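PDB 2O62: hypothetical protein from Nostoc punctiforme, which is of unknown function but folds into two calycin-like beta domains, a family architecture that often, though not always, binds small molecules. Local coordinates for residues L168-D173 / L178-S183; V200-D205 / V210-L215; S35-E40 / I123-A128. One frame throughout, in Å; residues are numbered along the deposited sequence.

Contact 1: L168-D173 / L178-S183; sequences LKIQLD and LMQSTS
The backbone N of Met179 donates to Gln171 O at 2.7 Å. It is the shortest of four bonds that zip residues 168-173 and 178-183 into an antiparallel beta hairpin, part of the closed barrel of the C-terminal domain. Gln171 N returns the bond to Met179 O, and Lys169 and Ser181 form the second such pair. Between them lies the non-hydrogen-bonded pair Ile170-Gln180, where a CA-H...O contact forms, Ile170 CA lying 3.3 Å from Met179 O.

The hairpin illustrates how a barrel wall separates its two faces. On the one that carries Ile170 and Leu178, CD1 of Leu178 lies 3.6 Å from Ile170 CG2 and 3.7 Å from Leu172 CD2, bridging two neighbours of the facing strand; Ile140 packs against the same leucine. On the other face, Ser181 OG bonds to Thr190, and the selenomethionine Met179 folds back at chi2 (-80°), bringing CE to 4.1 Å from Gln171 CG.

Gln180 stands on the Ile170 face too. With its chain extended, its amide NE2 donates to Thr182 OG1 on the same strand at 2.8 Å, while its OE1 bonds to a glycerol, probably from the crystallisation liquor; Leu168 CD1 sits over the flat of this amide, 3.3 Å from NE2.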
loop_
_atom_site.group_PDB
_atom_site.type_symbol
_atom_site.label_atom_id
_atom_site.label_comp_id
_atom_site.label_asym_id
_atom_site.label_seq_id
_atom_site.Cartn_x
_atom_site.Cartn_y
_atom_site.Cartn_z
ATOM N N LEU A 168 -10.097 7.691 12.294
ATOM C CA LEU A 168 -8.937 7.094 12.923
ATOM C C LEU A 168 -8.487 8.029 14.021
ATOM O O LEU A 168 -8.253 9.208 13.773
ATOM C CB LEU A 168 -7.860 6.927 11.862
ATOM C CG LEU A 168 -6.445 6.501 12.205
ATOM C CD1 LEU A 168 -6.498 5.262 13.003
ATOM C CD2 LEU A 168 -5.738 6.222 10.852
ATOM N N LYS A 169 -8.437 7.530 15.249
ATOM C CA LYS A 169 -7.946 8.290 16.404
ATOM C C LYS A 169 -6.712 7.566 16.938
ATOM O O LYS A 169 -6.745 6.349 17.112
ATOM C CB LYS A 169 -9.016 8.374 17.513
ATOM C CG LYS A 169 -10.381 8.836 17.001
ATOM C CD LYS A 169 -11.431 9.034 18.074
ATOM C CE LYS A 169 -12.674 9.763 17.508
ATOM N NZ LYS A 169 -13.702 10.080 18.572
ATOM N N ILE A 170 -5.633 8.304 17.178
ATOM C CA ILE A 170 -4.391 7.733 17.638
ATOM C C ILE A 170 -3.894 8.618 18.768
ATOM O O ILE A 170 -3.723 9.813 18.590
ATOM C CB ILE A 170 -3.351 7.645 16.485
ATOM C CG1 ILE A 170 -3.953 6.853 15.343
ATOM C CG2 ILE A 170 -2.079 6.969 16.952
ATOM C CD1 ILE A 170 -3.056 6.745 14.140
ATOM N N GLN A 171 -3.738 8.041 19.949
ATOM C CA GLN A 171 -3.237 8.798 21.062
ATOM C C GLN A 171 -2.290 7.950 21.901
ATOM O O GLN A 171 -2.428 6.727 21.946
ATOM C CB GLN A 171 -4.392 9.325 21.920
ATOM C CG GLN A 171 -5.476 10.164 21.138
ATOM C CD GLN A 171 -5.085 11.627 20.625
ATOM O OE1 GLN A 171 -3.952 12.151 20.774
ATOM N NE2 GLN A 171 -6.086 12.276 20.018
ATOM N N LEU A 172 -1.344 8.612 22.575
ATOM C CA LEU A 172 -0.495 7.939 23.530
ATOM C C LEU A 172 -1.295 7.859 24.812
ATOM O O LEU A 172 -2.010 8.819 25.145
ATOM C CB LEU A 172 0.794 8.729 23.790
ATOM C CG LEU A 172 1.672 8.896 22.546
ATOM C CD1 LEU A 172 2.902 9.766 22.869
ATOM C CD2 LEU A 172 2.098 7.550 21.999
ATOM N N ASP A 173 -1.238 6.715 25.492
ATOM C CA ASP A 173 -1.767 6.614 26.849
ATOM C C ASP A 173 -0.609 6.897 27.808
ATOM O O ASP A 173 0.412 7.439 27.387
ATOM C CB ASP A 173 -2.480 5.278 27.103
ATOM C CG ASP A 173 -1.534 4.092 27.197
ATOM O OD1 ASP A 173 -0.321 4.298 27.461
ATOM O OD2 ASP A 173 -2.035 2.948 27.001
ATOM N N LEU A 178 0.389 3.126 22.703
ATOM C CA LEU A 178 -0.418 3.744 21.676
ATOM C C LEU A 178 -1.837 3.183 21.798
ATOM O O LEU A 178 -2.019 1.997 22.027
ATOM C CB LEU A 178 0.199 3.452 20.311
ATOM C CG LEU A 178 -0.278 4.365 19.196
ATOM C CD1 LEU A 178 0.409 5.739 19.317
ATOM C CD2 LEU A 178 -0.066 3.780 17.805
HETATM N N MSE A 179 -2.827 4.066 21.745
HETATM C CA MSE A 179 -4.244 3.700 21.658
HETATM C C MSE A 179 -4.683 4.091 20.262
HETATM O O MSE A 179 -4.502 5.233 19.865
HETATM C CB MSE A 179 -5.019 4.517 22.699
HETATM C CG MSE A 179 -6.466 4.097 22.992
HETATM SE SE MSE A 179 -7.867 4.677 21.719
HETATM C CE MSE A 179 -7.370 6.543 21.125
ATOM N N GLN A 180 -5.232 3.149 19.509
ATOM C CA GLN A 180 -5.750 3.412 18.165
ATOM C C GLN A 180 -7.195 2.925 18.074
ATOM O O GLN A 180 -7.477 1.778 18.440
ATOM C CB GLN A 180 -4.960 2.722 17.080
ATOM C CG GLN A 180 -5.488 3.100 15.695
ATOM C CD GLN A 180 -4.662 2.550 14.577
ATOM O OE1 GLN A 180 -3.445 2.442 14.691
ATOM N NE2 GLN A 180 -5.308 2.228 13.452
ATOM N N SER A 181 -8.081 3.809 17.608
ATOM C CA SER A 181 -9.472 3.508 17.388
ATOM C C SER A 181 -9.757 3.810 15.954
ATOM O O SER A 181 -9.603 4.966 15.531
ATOM C CB SER A 181 -10.379 4.367 18.247
ATOM O OG SER A 181 -11.715 3.913 18.066
ATOM N N THR A 182 -10.167 2.801 15.205
ATOM C CA THR A 182 -10.410 2.944 13.793
ATOM C C THR A 182 -11.844 2.518 13.450
ATOM O O THR A 182 -12.256 1.357 13.714
ATOM C CB THR A 182 -9.425 2.077 13.024
ATOM O OG1 THR A 182 -8.114 2.226 13.591
ATOM C CG2 THR A 182 -9.367 2.458 11.596
ATOM N N SER A 183 -12.577 3.425 12.791
ATOM C CA SER A 183 -13.920 3.136 12.295
ATOM C C SER A 183 -13.921 3.050 10.797
ATOM O O SER A 183 -13.290 3.851 10.084
ATOM C CB SER A 183 -14.885 4.198 12.750
ATOM O OG SER A 183 -14.858 4.254 14.181
#

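Contact 2: V200-D205 / V210-L215; sequences VLFDQD and VQVLLL
Strands 200-202 and 210-214 run antiparallel at 167°, their axes 4.8 Å apart, with Val200 and Val212 forming one hydrogen-bonded pair and Phe202 and Val210 the other. The arrangement is a beta hairpin in the wall of the C-terminal barrel. Val212 N reaches Val200 O at 2.7 Å, and the N-H of Val200 answers to Val212 O in a nearly straight bond. At the other pair, towards the connecting loop, the bonds bend: the angle at the hydrogen falls to 150° for Val210 N to Phe202 O, although the length is still 2.9 Å.

Both hydrogen-bonded pairs put their side chains on one face. Val200 and Val212 stand opposite one another with CB atoms 4.1 Å apart. Phe202 rises from the same face and leans back towards Val212, CG beside its own backbone N (chi1 -64°), and so meets both Val210 and Val212. Val212 CG2 comes to the ring edge, near its plane, at 4.1 Å from CE1. Val210 CG2 approaches obliquely, 3.8 Å from CD1, with the two side chains running alongside each other. Lys208, in the loop that joins the two strands, makes a cation-pi contact with the ring, and Ser191 and Ala193 of strand 187-196 also touch it.

The reverse face carries Leu201 and Gln211. CD1 of Leu201 lies 3.9 Å from Val210 O, whereas the amide of Gln211 leads off the hairpin, its NE2 bonding to Pro25 O and its OE1 to a glycerol, probably from the crystallisation liquor.

The chemistry is thus divided: main-chain bonds fix the pairing, branched aliphatic groups and an aromatic ring pack one face, and the polar group on the other is used beyond the hairpin, towards the N-terminal half of the chain.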
loop_
_atom_site.group_PDB
_atom_site.type_symbol
_atom_site.label_atom_id
_atom_site.label_comp_id
_atom_site.label_asym_id
_atom_site.label_seq_id
_atom_site.Cartn_x
_atom_site.Cartn_y
_atom_site.Cartn_z
ATOM N N VAL A 200 5.344 -0.503 15.645
ATOM C CA VAL A 200 4.225 -0.460 16.559
ATOM C C VAL A 200 3.605 -1.847 16.518
ATOM O O VAL A 200 3.211 -2.324 15.448
ATOM C CB VAL A 200 3.205 0.609 16.153
ATOM C CG1 VAL A 200 2.004 0.609 17.075
ATOM C CG2 VAL A 200 3.908 2.005 16.100
ATOM N N LEU A 201 3.469 -2.446 17.685
ATOM C CA LEU A 201 3.046 -3.841 17.803
ATOM C C LEU A 201 1.666 -3.941 18.436
ATOM O O LEU A 201 1.489 -3.558 19.578
ATOM C CB LEU A 201 4.049 -4.600 18.645
ATOM C CG LEU A 201 3.689 -6.043 18.905
ATOM C CD1 LEU A 201 3.621 -6.813 17.604
ATOM C CD2 LEU A 201 4.659 -6.696 19.894
ATOM N N PHE A 202 0.717 -4.477 17.675
ATOM C CA PHE A 202 -0.619 -4.868 18.181
ATOM C C PHE A 202 -0.706 -6.388 18.292
ATOM O O PHE A 202 -0.776 -7.078 17.286
ATOM C CB PHE A 202 -1.724 -4.389 17.243
ATOM C CG PHE A 202 -1.857 -2.866 17.108
ATOM C CD1 PHE A 202 -1.104 -2.156 16.155
ATOM C CD2 PHE A 202 -2.821 -2.181 17.820
ATOM C CE1 PHE A 202 -1.280 -0.755 15.991
ATOM C CE2 PHE A 202 -3.016 -0.795 17.634
ATOM C CZ PHE A 202 -2.220 -0.089 16.724
ATOM N N ASP A 203 -0.698 -6.914 19.509
ATOM C CA ASP A 203 -0.693 -8.370 19.666
ATOM C C ASP A 203 -1.650 -8.910 20.746
ATOM O O ASP A 203 -1.562 -10.086 21.097
ATOM C CB ASP A 203 0.735 -8.897 19.902
ATOM C CG ASP A 203 1.277 -8.495 21.236
ATOM O OD1 ASP A 203 0.594 -7.740 21.939
ATOM O OD2 ASP A 203 2.404 -8.905 21.600
ATOM N N GLN A 204 -2.570 -8.079 21.250
ATOM C CA GLN A 204 -3.495 -8.472 22.310
ATOM C C GLN A 204 -4.815 -9.004 21.743
ATOM O O GLN A 204 -5.320 -10.048 22.159
ATOM C CB GLN A 204 -3.757 -7.256 23.231
ATOM C CG GLN A 204 -4.383 -7.543 24.585
ATOM C CD GLN A 204 -4.383 -6.308 25.493
ATOM O OE1 GLN A 204 -5.017 -5.294 25.173
ATOM N NE2 GLN A 204 -3.631 -6.372 26.608
ATOM N N ASP A 205 -5.353 -8.268 20.785
ATOM C CA ASP A 205 -6.741 -8.421 20.315
ATOM C C ASP A 205 -6.755 -9.344 19.104
ATOM O O ASP A 205 -5.983 -9.137 18.206
ATOM C CB ASP A 205 -7.186 -6.996 19.949
ATOM C CG ASP A 205 -8.636 -6.871 19.569
ATOM O OD1 ASP A 205 -9.202 -7.849 19.054
ATOM O OD2 ASP A 205 -9.179 -5.735 19.771
ATOM N N VAL A 210 -0.999 -7.383 14.387
ATOM C CA VAL A 210 -0.243 -6.741 13.301
ATOM C C VAL A 210 0.936 -6.001 13.823
ATOM O O VAL A 210 1.001 -5.671 15.015
ATOM C CB VAL A 210 -1.077 -5.776 12.415
ATOM C CG1 VAL A 210 -2.227 -6.457 11.753
ATOM C CG2 VAL A 210 -1.545 -4.567 13.191
ATOM N N GLN A 211 1.925 -5.803 12.959
ATOM C CA GLN A 211 3.003 -4.865 13.255
ATOM C C GLN A 211 2.847 -3.732 12.291
ATOM O O GLN A 211 2.547 -3.954 11.133
ATOM C CB GLN A 211 4.411 -5.480 13.131
ATOM C CG GLN A 211 4.875 -5.910 11.716
ATOM C CD GLN A 211 6.431 -5.922 11.612
ATOM O OE1 GLN A 211 7.078 -6.585 12.416
ATOM N NE2 GLN A 211 7.019 -5.123 10.668
ATOM N N VAL A 212 3.090 -2.505 12.743
ATOM C CA VAL A 212 3.093 -1.369 11.792
ATOM C C VAL A 212 4.502 -0.852 11.733
ATOM O O VAL A 212 5.097 -0.636 12.765
ATOM C CB VAL A 212 2.162 -0.243 12.241
ATOM C CG1 VAL A 212 2.132 0.850 11.191
ATOM C CG2 VAL A 212 0.783 -0.770 12.505
ATOM N N LEU A 213 5.040 -0.705 10.534
ATOM C CA LEU A 213 6.392 -0.227 10.385
ATOM C C LEU A 213 6.367 1.147 9.746
ATOM O O LEU A 213 5.702 1.367 8.714
ATOM C CB LEU A 213 7.194 -1.206 9.545
ATOM C CG LEU A 213 8.595 -0.788 9.137
ATOM C CD1 LEU A 213 9.520 -0.743 10.339
ATOM C CD2 LEU A 213 9.165 -1.722 8.092
ATOM N N LEU A 214 7.073 2.081 10.367
ATOM C CA LEU A 214 7.096 3.456 9.890
ATOM C C LEU A 214 8.314 3.611 8.982
ATOM O O LEU A 214 9.412 3.179 9.347
ATOM C CB LEU A 214 7.227 4.396 11.069
ATOM C CG LEU A 214 6.195 4.145 12.193
ATOM C CD1 LEU A 214 6.482 5.100 13.332
ATOM C CD2 LEU A 214 4.805 4.255 11.680
ATOM N N LEU A 215 8.107 4.194 7.810
ATOM C CA LEU A 215 9.122 4.225 6.786
ATOM C C LEU A 215 9.410 5.608 6.238
ATOM O O LEU A 215 8.738 6.611 6.593
ATOM C CB LEU A 215 8.651 3.319 5.632
ATOM C CG LEU A 215 8.590 1.809 5.923
ATOM C CD1 LEU A 215 7.698 1.100 4.892
ATOM C CD2 LEU A 215 10.002 1.213 5.987
#

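Contact 3: S35-E40 / I123-A128; sequences SRLCLE and IREHLA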
loop_
_atom_site.group_PDB
_atom_site.type_symbol
_atom_site.label_atom_id
_atom_site.label_comp_id
_atom_site.label_asym_id
_atom_site.label_seq_id
_atom_site.Cartn_x
_atom_site.Cartn_y
_atom_site.Cartn_z
ATOM N N SER A 35 16.081 4.209 -10.637
ATOM C CA SER A 35 15.152 3.703 -11.650
ATOM C C SER A 35 14.506 4.799 -12.516
ATOM O O SER A 35 14.358 5.970 -12.115
ATOM C CB SER A 35 14.079 2.861 -10.969
ATOM O OG SER A 35 13.269 3.650 -10.120
ATOM N N ARG A 36 14.199 4.391 -13.756
ATOM C CA ARG A 36 13.397 5.175 -14.689
ATOM C C ARG A 36 12.424 4.183 -15.321
ATOM O O ARG A 36 12.850 3.164 -15.885
ATOM C CB ARG A 36 14.267 5.824 -15.775
ATOM C CG ARG A 36 13.574 6.909 -16.586
ATOM C CD ARG A 36 14.568 7.754 -17.427
ATOM N NE ARG A 36 13.890 8.604 -18.416
ATOM C CZ ARG A 36 13.828 9.940 -18.408
ATOM N NH1 ARG A 36 14.415 10.669 -17.452
ATOM N NH2 ARG A 36 13.173 10.556 -19.384
ATOM N N LEU A 37 11.128 4.471 -15.188
ATOM C CA LEU A 37 10.056 3.591 -15.648
ATOM C C LEU A 37 9.216 4.417 -16.578
ATOM O O LEU A 37 8.553 5.363 -16.179
ATOM C CB LEU A 37 9.223 3.070 -14.484
ATOM C CG LEU A 37 8.226 1.926 -14.745
ATOM C CD1 LEU A 37 7.897 1.290 -13.418
ATOM C CD2 LEU A 37 6.998 2.356 -15.346
ATOM N N CYS A 38 9.272 4.045 -17.832
ATOM C CA CYS A 38 8.459 4.720 -18.838
ATOM C C CYS A 38 7.260 3.857 -19.182
ATOM O O CYS A 38 7.375 2.702 -19.524
ATOM C CB CYS A 38 9.231 5.066 -20.109
ATOM S SG CYS A 38 8.206 5.872 -21.388
ATOM N N LEU A 39 6.087 4.451 -19.030
ATOM C CA LEU A 39 4.835 3.831 -19.451
ATOM C C LEU A 39 4.297 4.710 -20.553
ATOM O O LEU A 39 3.936 5.877 -20.348
ATOM C CB LEU A 39 3.793 3.748 -18.339
ATOM C CG LEU A 39 3.983 2.755 -17.203
ATOM C CD1 LEU A 39 2.919 2.985 -16.115
ATOM C CD2 LEU A 39 3.870 1.313 -17.748
ATOM N N GLU A 40 4.229 4.145 -21.737
ATOM C CA GLU A 40 3.752 4.883 -22.872
ATOM C C GLU A 40 2.628 4.125 -23.566
ATOM O O GLU A 40 2.661 2.908 -23.665
ATOM C CB GLU A 40 4.896 5.125 -23.832
ATOM C CG GLU A 40 5.449 3.904 -24.524
ATOM C CD GLU A 40 6.801 4.179 -25.199
ATOM O OE1 GLU A 40 6.890 5.201 -25.932
ATOM O OE2 GLU A 40 7.758 3.372 -24.987
ATOM N N ILE A 123 9.071 1.884 -3.472
ATOM C CA ILE A 123 9.380 2.466 -4.735
ATOM C C ILE A 123 8.835 3.899 -4.708
ATOM O O ILE A 123 7.615 4.125 -4.741
ATOM C CB ILE A 123 8.766 1.658 -5.868
ATOM C CG1 ILE A 123 9.246 0.187 -5.802
ATOM C CG2 ILE A 123 9.096 2.293 -7.205
ATOM C CD1 ILE A 123 8.465 -0.792 -6.743
ATOM N N ARG A 124 9.753 4.860 -4.653
ATOM C CA ARG A 124 9.415 6.288 -4.574
ATOM C C ARG A 124 9.725 6.943 -5.897
ATOM O O ARG A 124 10.880 7.074 -6.243
ATOM C CB ARG A 124 10.222 6.980 -3.470
ATOM C CG ARG A 124 9.885 6.473 -2.087
ATOM C CD ARG A 124 10.945 6.840 -1.085
ATOM N NE ARG A 124 12.086 5.951 -1.166
ATOM C CZ ARG A 124 13.183 6.049 -0.408
ATOM N NH1 ARG A 124 13.297 6.997 0.483
ATOM N NH2 ARG A 124 14.137 5.153 -0.541
ATOM N N GLU A 125 8.681 7.386 -6.588
ATOM C CA GLU A 125 8.778 7.839 -7.957
ATOM C C GLU A 125 8.200 9.224 -8.113
ATOM O O GLU A 125 7.179 9.550 -7.519
ATOM C CB GLU A 125 8.047 6.884 -8.882
ATOM C CG GLU A 125 8.756 5.537 -9.053
ATOM C CD GLU A 125 7.883 4.487 -9.666
ATOM O OE1 GLU A 125 6.661 4.492 -9.418
ATOM O OE2 GLU A 125 8.409 3.619 -10.397
ATOM N N HIS A 126 8.863 10.023 -8.938
ATOM C CA HIS A 126 8.410 11.363 -9.302
ATOM C C HIS A 126 8.459 11.452 -10.826
ATOM O O HIS A 126 9.307 10.847 -11.534
ATOM C CB HIS A 126 9.263 12.448 -8.643
ATOM C CG HIS A 126 10.701 12.390 -9.019
ATOM N ND1 HIS A 126 11.608 11.566 -8.380
ATOM C CD2 HIS A 126 11.384 13.008 -10.016
ATOM C CE1 HIS A 126 12.791 11.702 -8.956
ATOM N NE2 HIS A 126 12.681 12.562 -9.956
ATOM N N LEU A 127 7.524 12.192 -11.366
ATOM C CA LEU A 127 7.513 12.437 -12.792
ATOM C C LEU A 127 8.807 13.127 -13.206
ATOM O O LEU A 127 9.236 14.112 -12.571
ATOM C CB LEU A 127 6.329 13.311 -13.179
ATOM C CG LEU A 127 5.013 12.578 -13.224
ATOM C CD1 LEU A 127 3.984 13.637 -13.521
ATOM C CD2 LEU A 127 5.037 11.455 -14.332
ATOM N N ALA A 128 9.370 12.656 -14.318
ATOM C CA ALA A 128 10.590 13.204 -14.865
ATOM C C ALA A 128 10.407 14.707 -15.102
ATOM O O ALA A 128 9.416 15.129 -15.693
ATOM C CB ALA A 128 10.996 12.492 -16.180
HETATM O O HOH W 1 10.977 4.193 -11.380
#
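The carboxylate of Glu125 meets Leu37 at one oxygen, OE2, which lies 3.8 Å from the methyl CD1. A water reaches the same oxygen from a direction roughly at right angles to that methyl, donating at 2.8 Å. It in turn accepts from Ser35 OG at 2.7 Å, so a single solvent molecule links the two strands. The other flat group, the Arg36 guanidinium, is only loosely involved: Ala128 CB approaches it obliquely, 4.1 Å from NH1 in one of two modelled conformers, and its main partner is Glu17.

OE2 of the buried Glu125 also pairs with Arg106 and OE1 with Arg104, and the flanking positive charges would probably favour the ionised carboxylate. The chain runs extended beyond CG (chi2 165°), which carries the acid across towards strand 29-42, while Leu37, its CG anti to the backbone N at -168°, reaches it from that strand and also touches Arg106. A long-range contact can thus rest on one bridging water and a few side-chain atoms.

Strands 29-42, 14-23 and 117-127 are consecutive in the antiparallel sheet of the N-terminal half (DUF3598 family, calycin clan), so the contact spans a strand, to which Ser35 and Leu37 bond through Gly18 and Trp16. Strand 47-54 flanks 29-42 on its far side, and strand 103-111, bearing both arginines, flanks 117-127.

How the contacts relate
Along the chain contact 3 comes first, then contact 1, then contact 2, each closing before the next opens. Contacts 1 and 2 are two hairpins of one closed antiparallel barrel, separated by strand 187-196, their centres 12 Å apart. They touch directly: Leu178 CD2 lies 3.9 Å from Val200 CG1, and Gln180 OE1 3.5 Å from Phe202 CZ. Contact 3 belongs to the separate N-terminal sheet, about 35 Å from contact 1 and 31 Å from contact 2 between centres. Contact 2 is the nearer, about 7 Å between nearest atoms, and its strand 210-214 touches strand 117-127 through Gln211 and Leu213. This is consistent with two calycin-type domains packed against each other.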